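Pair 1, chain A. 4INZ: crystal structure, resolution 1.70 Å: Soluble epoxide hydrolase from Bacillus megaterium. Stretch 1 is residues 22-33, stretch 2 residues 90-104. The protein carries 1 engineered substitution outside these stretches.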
# COMPACT_ATOMS: atom_id res chain seq x y z
N TYR A 22 18.42 -0.12 -8.01
CA TYR A 22 18.42 0.23 -6.59
C TYR A 22 18.64 1.71 -6.32
O TYR A 22 19.29 2.42 -7.10
CB TYR A 22 19.51 -0.56 -5.86
CG TYR A 22 19.18 -2.01 -5.66
CD1 TYR A 22 18.64 -2.45 -4.46
CD2 TYR A 22 19.39 -2.94 -6.67
CE1 TYR A 22 18.32 -3.77 -4.27
CE2 TYR A 22 19.07 -4.27 -6.48
CZ TYR A 22 18.54 -4.68 -5.28
OH TYR A 22 18.22 -6.00 -5.07
N ILE A 23 18.10 2.16 -5.20
CA ILE A 23 18.35 3.50 -4.71
C ILE A 23 18.66 3.44 -3.21
O ILE A 23 17.96 2.79 -2.44
CB ILE A 23 17.17 4.46 -5.01
CG1 ILE A 23 17.59 5.92 -4.79
CG2 ILE A 23 15.93 4.09 -4.19
CD1 ILE A 23 16.58 6.92 -5.30
N ASN A 24 19.74 4.09 -2.80
CA ASN A 24 20.13 4.08 -1.40
C ASN A 24 19.46 5.23 -0.67
O ASN A 24 19.69 6.40 -0.98
CB ASN A 24 21.65 4.17 -1.26
CG ASN A 24 22.11 4.10 0.19
OD1 ASN A 24 22.41 5.11 0.81
ND2 ASN A 24 22.16 2.88 0.73
N VAL A 25 18.61 4.89 0.29
CA VAL A 25 17.90 5.90 1.07
C VAL A 25 17.82 5.48 2.52
O VAL A 25 17.64 4.30 2.83
CB VAL A 25 16.46 6.12 0.55
CG1 VAL A 25 16.46 6.54 -0.91
CG2 VAL A 25 15.61 4.87 0.76
N ASN A 26 17.98 6.45 3.42
CA ASN A 26 17.64 6.24 4.81
C ASN A 26 18.30 4.99 5.40
O ASN A 26 17.70 4.28 6.21
CB ASN A 26 16.12 6.15 4.96
CG ASN A 26 15.65 6.38 6.38
OD1 ASN A 26 16.39 6.91 7.21
ND2 ASN A 26 14.41 5.99 6.66
N GLY A 27 19.53 4.72 4.98
CA GLY A 27 20.32 3.65 5.56
C GLY A 27 20.08 2.27 4.97
O GLY A 27 20.63 1.28 5.46
N VAL A 28 19.26 2.20 3.93
CA VAL A 28 18.95 0.92 3.29
C VAL A 28 18.99 1.03 1.77
O VAL A 28 18.85 2.13 1.22
CB VAL A 28 17.55 0.40 3.72
CG1 VAL A 28 17.46 0.32 5.24
CG2 VAL A 28 16.45 1.30 3.17
N ASN A 29 19.18 -0.10 1.10
CA ASN A 29 19.09 -0.16 -0.35
C ASN A 29 17.71 -0.67 -0.73
O ASN A 29 17.36 -1.81 -0.40
CB ASN A 29 20.14 -1.10 -0.94
CG ASN A 29 21.55 -0.57 -0.81
OD1 ASN A 29 21.79 0.64 -0.91
ND2 ASN A 29 22.51 -1.47 -0.59
N LEU A 30 16.92 0.16 -1.41
CA LEU A 30 15.60 -0.25 -1.86
C LEU A 30 15.60 -0.54 -3.35
O LEU A 30 16.15 0.22 -4.15
CB LEU A 30 14.56 0.83 -1.56
CG LEU A 30 14.37 1.22 -0.10
CD1 LEU A 30 13.24 2.21 0.00
CD2 LEU A 30 14.11 -0.00 0.76
N HIS A 31 14.98 -1.66 -3.72
CA HIS A 31 14.83 -2.05 -5.12
C HIS A 31 13.56 -1.45 -5.72
O HIS A 31 12.56 -1.29 -5.03
CB HIS A 31 14.78 -3.57 -5.21
CG HIS A 31 14.55 -4.09 -6.60
ND1 HIS A 31 13.31 -4.47 -7.05
CD2 HIS A 31 15.41 -4.32 -7.62
CE1 HIS A 31 13.41 -4.90 -8.30
NE2 HIS A 31 14.68 -4.82 -8.67
N TYR A 32 13.59 -1.10 -7.00
CA TYR A 32 12.38 -0.56 -7.64
C TYR A 32 12.33 -0.88 -9.13
O TYR A 32 13.36 -1.14 -9.75
CB TYR A 32 12.27 0.96 -7.44
CG TYR A 32 13.38 1.78 -8.08
CD1 TYR A 32 14.51 2.12 -7.36
CD2 TYR A 32 13.27 2.24 -9.39
CE1 TYR A 32 15.52 2.87 -7.93
CE2 TYR A 32 14.29 3.00 -9.97
CZ TYR A 32 15.41 3.31 -9.23
OH TYR A 32 16.43 4.06 -9.78
N ILE A 33 11.12 -0.86 -9.68
CA ILE A 33 10.90 -0.98 -11.12
C ILE A 33 10.71 0.42 -11.67
O ILE A 33 10.00 1.22 -11.08
CB ILE A 33 9.59 -1.72 -11.44
CG1 ILE A 33 9.58 -3.12 -10.85
CG2 ILE A 33 9.36 -1.78 -12.94
CD1 ILE A 33 8.27 -3.84 -11.12
N ASP A 90 7.73 6.31 11.13
CA ASP A 90 8.59 7.45 10.82
C ASP A 90 9.71 7.04 9.86
O ASP A 90 10.12 7.83 9.00
CB ASP A 90 9.20 8.05 12.09
CG ASP A 90 8.18 8.80 12.94
OD1 ASP A 90 7.05 9.02 12.47
OD2 ASP A 90 8.52 9.19 14.07
N VAL A 91 10.20 5.81 10.01
CA VAL A 91 11.25 5.30 9.15
C VAL A 91 10.72 5.11 7.73
O VAL A 91 11.34 5.53 6.76
CB VAL A 91 11.81 3.96 9.67
CG1 VAL A 91 12.90 3.44 8.73
CG2 VAL A 91 12.36 4.14 11.08
N LEU A 92 9.55 4.48 7.64
CA LEU A 92 8.92 4.22 6.35
C LEU A 92 8.60 5.52 5.61
O LEU A 92 8.77 5.60 4.40
CB LEU A 92 7.64 3.41 6.56
CG LEU A 92 7.86 2.05 7.23
CD1 LEU A 92 6.56 1.47 7.74
CD2 LEU A 92 8.55 1.08 6.27
N VAL A 93 8.13 6.52 6.35
CA VAL A 93 7.82 7.82 5.76
C VAL A 93 9.07 8.50 5.22
O VAL A 93 9.04 9.13 4.15
CB VAL A 93 7.09 8.75 6.77
CG1 VAL A 93 7.10 10.20 6.29
CG2 VAL A 93 5.66 8.27 7.01
N GLU A 94 10.18 8.38 5.94
CA GLU A 94 11.44 8.96 5.49
C GLU A 94 11.97 8.23 4.25
O GLU A 94 12.56 8.86 3.36
CB GLU A 94 12.49 8.95 6.61
CG GLU A 94 13.87 9.44 6.18
CD GLU A 94 13.95 10.95 5.97
OE1 GLU A 94 12.92 11.65 6.13
OE2 GLU A 94 15.05 11.44 5.65
N ASP A 95 11.74 6.92 4.17
CA ASP A 95 12.09 6.18 2.97
C ASP A 95 11.46 6.88 1.77
O ASP A 95 12.13 7.13 0.77
CB ASP A 95 11.57 4.74 3.01
CG ASP A 95 12.44 3.82 3.85
OD1 ASP A 95 13.52 4.27 4.31
OD2 ASP A 95 12.05 2.65 4.02
N ILE A 96 10.17 7.17 1.88
CA ILE A 96 9.43 7.72 0.76
C ILE A 96 9.94 9.11 0.40
O ILE A 96 10.10 9.44 -0.77
CB ILE A 96 7.91 7.77 1.03
CG1 ILE A 96 7.40 6.37 1.40
CG2 ILE A 96 7.16 8.31 -0.18
CD1 ILE A 96 7.76 5.28 0.39
N ARG A 97 10.23 9.91 1.42
CA ARG A 97 10.75 11.25 1.18
C ARG A 97 12.06 11.20 0.40
O ARG A 97 12.24 11.94 -0.57
CB ARG A 97 10.97 12.00 2.50
CG ARG A 97 11.08 13.49 2.33
CD ARG A 97 11.59 14.15 3.61
NE ARG A 97 12.94 13.71 3.95
CZ ARG A 97 14.05 14.19 3.40
NH1 ARG A 97 13.97 15.14 2.47
NH2 ARG A 97 15.23 13.73 3.77
N GLN A 98 12.97 10.32 0.82
CA GLN A 98 14.29 10.23 0.19
C GLN A 98 14.23 9.59 -1.20
O GLN A 98 15.03 9.91 -2.07
CB GLN A 98 15.28 9.48 1.08
CG GLN A 98 15.62 10.18 2.39
CD GLN A 98 16.89 9.63 3.03
OE1 GLN A 98 17.73 9.03 2.36
NE2 GLN A 98 17.03 9.83 4.34
N VAL A 99 13.27 8.69 -1.41
CA VAL A 99 13.12 8.09 -2.73
C VAL A 99 12.73 9.14 -3.77
O VAL A 99 13.30 9.18 -4.87
CB VAL A 99 12.08 6.96 -2.71
CG1 VAL A 99 11.65 6.62 -4.14
CG2 VAL A 99 12.64 5.74 -1.99
N ILE A 100 11.77 9.99 -3.42
CA ILE A 100 11.32 11.05 -4.33
C ILE A 100 12.48 11.98 -4.68
O ILE A 100 12.70 12.31 -5.85
CB ILE A 100 10.14 11.84 -3.72
CG1 ILE A 100 8.93 10.91 -3.54
CG2 ILE A 100 9.78 13.03 -4.59
CD1 ILE A 100 7.78 11.53 -2.76
N GLU A 101 13.23 12.40 -3.67
CA GLU A 101 14.37 13.27 -3.90
C GLU A 101 15.51 12.53 -4.60
O GLU A 101 16.19 13.08 -5.46
CB GLU A 101 14.86 13.87 -2.59
CG GLU A 101 13.89 14.85 -1.98
CD GLU A 101 14.55 15.76 -0.97
OE1 GLU A 101 15.74 15.52 -0.65
OE2 GLU A 101 13.90 16.72 -0.51
N GLY A 102 15.71 11.27 -4.22
CA GLY A 102 16.79 10.47 -4.78
C GLY A 102 16.62 10.28 -6.28
O GLY A 102 17.60 10.22 -7.03
N LEU A 103 15.36 10.18 -6.71
CA LEU A 103 15.04 10.00 -8.12
C LEU A 103 15.14 11.31 -8.90
O LEU A 103 15.06 11.31 -10.13
CB LEU A 103 13.63 9.42 -8.26
CG LEU A 103 13.47 7.98 -7.78
CD1 LEU A 103 12.01 7.59 -7.77
CD2 LEU A 103 14.28 7.03 -8.67
N GLY A 104 15.31 12.41 -8.18
CA GLY A 104 15.54 13.70 -8.80
C GLY A 104 14.32 14.62 -8.81
O GLY A 104 14.30 15.61 -9.54

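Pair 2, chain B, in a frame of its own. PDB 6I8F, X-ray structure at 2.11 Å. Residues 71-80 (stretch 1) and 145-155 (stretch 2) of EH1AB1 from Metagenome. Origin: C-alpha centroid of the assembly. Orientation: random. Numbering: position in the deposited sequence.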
# COMPACT_ATOMS: atom_id res chain seq x y z
N GLY B 71 -16.97 24.46 -14.71
CA GLY B 71 -17.92 23.42 -15.09
C GLY B 71 -17.78 23.10 -16.57
O GLY B 71 -17.15 23.84 -17.30
N PHE B 72 -18.35 21.97 -17.00
CA PHE B 72 -18.47 21.63 -18.41
C PHE B 72 -19.80 20.91 -18.61
O PHE B 72 -20.44 20.51 -17.65
CB PHE B 72 -17.27 20.79 -18.87
CG PHE B 72 -17.08 19.54 -18.05
CD1 PHE B 72 -17.82 18.40 -18.32
CD2 PHE B 72 -16.19 19.52 -16.99
CE1 PHE B 72 -17.66 17.26 -17.56
CE2 PHE B 72 -16.03 18.38 -16.23
CZ PHE B 72 -16.78 17.25 -16.51
N ALA B 73 -20.20 20.76 -19.88
CA ALA B 73 -21.48 20.16 -20.23
C ALA B 73 -21.40 18.65 -19.99
O ALA B 73 -20.62 17.97 -20.61
CB ALA B 73 -21.82 20.47 -21.66
N GLY B 74 -22.21 18.16 -19.05
CA GLY B 74 -22.35 16.73 -18.84
C GLY B 74 -23.46 16.17 -19.72
O GLY B 74 -24.01 16.90 -20.54
N PRO B 75 -23.84 14.88 -19.55
CA PRO B 75 -24.90 14.28 -20.37
C PRO B 75 -26.25 15.01 -20.29
O PRO B 75 -26.92 15.14 -21.28
CB PRO B 75 -25.06 12.85 -19.81
CG PRO B 75 -23.77 12.58 -19.05
CD PRO B 75 -23.30 13.94 -18.56
N ALA B 76 -26.62 15.47 -19.09
CA ALA B 76 -27.95 16.02 -18.88
C ALA B 76 -27.92 17.29 -18.02
O ALA B 76 -28.97 17.74 -17.57
CB ALA B 76 -28.81 14.96 -18.24
N SER B 77 -26.74 17.88 -17.81
CA SER B 77 -26.59 19.05 -16.95
C SER B 77 -25.15 19.55 -17.00
O SER B 77 -24.28 18.94 -17.61
CB SER B 77 -26.99 18.77 -15.51
OG SER B 77 -25.97 18.06 -14.81
N GLU B 78 -24.91 20.68 -16.33
CA GLU B 78 -23.57 21.12 -16.03
C GLU B 78 -22.99 20.17 -14.98
O GLU B 78 -23.70 19.70 -14.09
CB GLU B 78 -23.59 22.57 -15.55
CG GLU B 78 -22.23 23.23 -15.61
CD GLU B 78 -22.07 24.47 -14.76
OE1 GLU B 78 -22.98 24.76 -13.95
OE2 GLU B 78 -21.04 25.15 -14.90
N ILE B 79 -21.70 19.85 -15.14
CA ILE B 79 -20.94 19.20 -14.08
C ILE B 79 -19.85 20.18 -13.66
O ILE B 79 -19.07 20.63 -14.48
CB ILE B 79 -20.35 17.86 -14.53
CG1 ILE B 79 -21.45 16.89 -14.97
CG2 ILE B 79 -19.48 17.27 -13.43
CD1 ILE B 79 -20.94 15.74 -15.80
N ARG B 80 -19.83 20.50 -12.36
CA ARG B 80 -18.88 21.40 -11.79
C ARG B 80 -17.69 20.60 -11.27
O ARG B 80 -17.82 19.45 -10.84
CB ARG B 80 -19.56 22.23 -10.70
CG ARG B 80 -20.57 23.23 -11.24
CD ARG B 80 -21.35 23.90 -10.13
NE ARG B 80 -22.10 22.92 -9.35
CZ ARG B 80 -22.76 23.19 -8.22
NH1 ARG B 80 -22.80 24.42 -7.75
NH2 ARG B 80 -23.39 22.22 -7.58
N ILE B 145 -23.64 7.90 -11.78
CA ILE B 145 -22.64 7.09 -12.46
C ILE B 145 -22.39 7.67 -13.86
O ILE B 145 -21.24 7.75 -14.29
CB ILE B 145 -23.08 5.60 -12.52
CG1 ILE B 145 -23.09 4.96 -11.13
CG2 ILE B 145 -22.26 4.78 -13.52
CD1 ILE B 145 -21.79 5.02 -10.39
N ASP B 146 -23.47 8.05 -14.55
CA ASP B 146 -23.38 8.66 -15.88
C ASP B 146 -22.48 9.90 -15.83
O ASP B 146 -21.62 10.07 -16.69
CB ASP B 146 -24.76 9.01 -16.45
CG ASP B 146 -25.56 7.81 -16.95
OD1 ASP B 146 -24.99 6.72 -17.07
OD2 ASP B 146 -26.75 7.99 -17.21
N ASP B 147 -22.69 10.75 -14.82
CA ASP B 147 -21.90 11.97 -14.64
C ASP B 147 -20.44 11.61 -14.34
O ASP B 147 -19.53 12.25 -14.86
CB ASP B 147 -22.46 12.86 -13.53
CG ASP B 147 -23.72 13.61 -13.93
OD1 ASP B 147 -24.26 14.33 -13.08
OD2 ASP B 147 -24.15 13.45 -15.09
N GLY B 148 -20.22 10.60 -13.50
CA GLY B 148 -18.86 10.19 -13.12
C GLY B 148 -18.07 9.76 -14.35
O GLY B 148 -16.93 10.18 -14.56
N ILE B 149 -18.70 8.93 -15.16
CA ILE B 149 -18.13 8.47 -16.41
C ILE B 149 -17.90 9.67 -17.34
O ILE B 149 -16.81 9.78 -17.89
CB ILE B 149 -19.01 7.38 -17.05
CG1 ILE B 149 -19.03 6.12 -16.17
CG2 ILE B 149 -18.54 7.07 -18.46
CD1 ILE B 149 -20.12 5.13 -16.53
N ALA B 150 -18.89 10.56 -17.50
CA ALA B 150 -18.74 11.69 -18.44
C ALA B 150 -17.59 12.61 -17.99
O ALA B 150 -16.84 13.12 -18.83
CB ALA B 150 -20.03 12.46 -18.60
N ALA B 151 -17.44 12.80 -16.68
CA ALA B 151 -16.36 13.65 -16.14
C ALA B 151 -14.98 13.09 -16.53
O ALA B 151 -14.10 13.84 -16.99
CB ALA B 151 -16.49 13.75 -14.64
N PHE B 152 -14.80 11.78 -16.37
CA PHE B 152 -13.52 11.15 -16.69
C PHE B 152 -13.24 11.23 -18.20
O PHE B 152 -12.13 11.61 -18.61
CB PHE B 152 -13.45 9.69 -16.24
CG PHE B 152 -12.23 9.01 -16.79
CD1 PHE B 152 -10.98 9.32 -16.28
CD2 PHE B 152 -12.30 8.17 -17.88
CE1 PHE B 152 -9.83 8.77 -16.83
CE2 PHE B 152 -11.16 7.61 -18.43
CZ PHE B 152 -9.93 7.90 -17.90
N ARG B 153 -14.23 10.87 -19.02
CA ARG B 153 -14.06 10.92 -20.49
C ARG B 153 -13.71 12.36 -20.92
O ARG B 153 -12.83 12.57 -21.72
CB ARG B 153 -15.31 10.41 -21.21
CG ARG B 153 -15.58 8.92 -21.10
CD ARG B 153 -16.76 8.49 -21.96
NE ARG B 153 -16.93 7.04 -22.00
CZ ARG B 153 -18.10 6.40 -22.11
NH1 ARG B 153 -19.25 7.07 -22.05
NH2 ARG B 153 -18.13 5.08 -22.26
N HIS B 154 -14.41 13.35 -20.35
CA HIS B 154 -14.22 14.75 -20.73
C HIS B 154 -12.81 15.25 -20.36
O HIS B 154 -12.14 15.92 -21.16
CB HIS B 154 -15.29 15.63 -20.09
CG HIS B 154 -15.15 17.07 -20.44
ND1 HIS B 154 -15.61 17.59 -21.65
CD2 HIS B 154 -14.57 18.10 -19.79
CE1 HIS B 154 -15.34 18.88 -21.70
NE2 HIS B 154 -14.70 19.22 -20.56
N ILE B 155 -12.37 14.96 -19.14
CA ILE B 155 -11.02 15.36 -18.69
C ILE B 155 -9.95 14.58 -19.48
O ILE B 155 -8.95 15.17 -19.91
CB ILE B 155 -10.88 15.22 -17.17
CG1 ILE B 155 -11.80 16.23 -16.48
CG2 ILE B 155 -9.43 15.35 -16.74
CD1 ILE B 155 -12.20 15.88 -15.07
O HOH W 1 -25.09 15.50 -16.59

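Both pairs set a two-stranded hairpin against one helix, and 14 central residues superpose with an RMSD of 0.6 Å over N, CA and C. The first strand crosses the helix at 122° between N-to-C directions in pair 1 (strand Tyr A22 to Val A25, closest approach of the axes 8.3 Å) and at 101° in pair 2 (10.1 Å). The hairpin pairing is also shared: Ile A23 N to Leu A30 O is 2.9 Å, and the matching Phe B72 N to Ile B79 O is 2.9 Å, both backbone hydrogen bonds.

The clearest exchange of bulk involves two matched positions, Ile A23 with Phe B72 and Gly A102 with His B154. In pair 1 the strand residue lies directly on the helix backbone, Ile A23 CD1 standing 3.5 Å from Gly A102 C. An ideal CB on that glycine would fall 2.5 Å from Ile A23 CD1, a clash, so the close approach depends on the bare backbone. In pair 2 the helix position carries a ring instead. Phe B72, with chi1 p, forms an offset stack with His B154: centroids 4.0 Å apart, planes at 15°, and Phe B72 CG 3.4 Å from His B154 CD2. The edge of the phenyl ring meets the helix where Ala B151 is small, with Phe B72 CZ 3.6 Å from Ala B151 CA. At the matching position in pair 1 the larger Val A99, its CA-to-CB bond sideways to the hairpin, packs its CG2 4.0 Å from Val A25 CG1 and 4.1 Å from Leu A30 CD1.

At the turn, polar and apolar solutions diverge. Gln A98 OE1 accepts a hydrogen bond from Asn A26 N at 2.8 Å, with an N-H...O angle of 141°, while Asn A26 ND2 donates to Asp A95 OD1 at 3.0 Å and 154°. The side chain and backbone of one turn residue thus tie it to successive helical turns. Pro B75 and Ala B150 occupy the positions of Asn A26 and Gln A98, and meet through an apolar contact, Pro B75 CD to Ala B150 CB, 3.6 Å.

Asp A95 and Asp B147 match closely, with CA atoms 0.3 Å and side-chain centres 0.6 Å apart after superposition, yet they reach the turn differently. Asp A95 is bonded directly by Asn A26, whereas no direct hydrogen bond joins the stretches of pair 2. There a water donates to Asp B147 OD2 at 2.7 Å and to Ser B77 OG at 3.2 Å, and accepts from Ala B76 N at 2.9 Å, bridging the carboxylate to the turn.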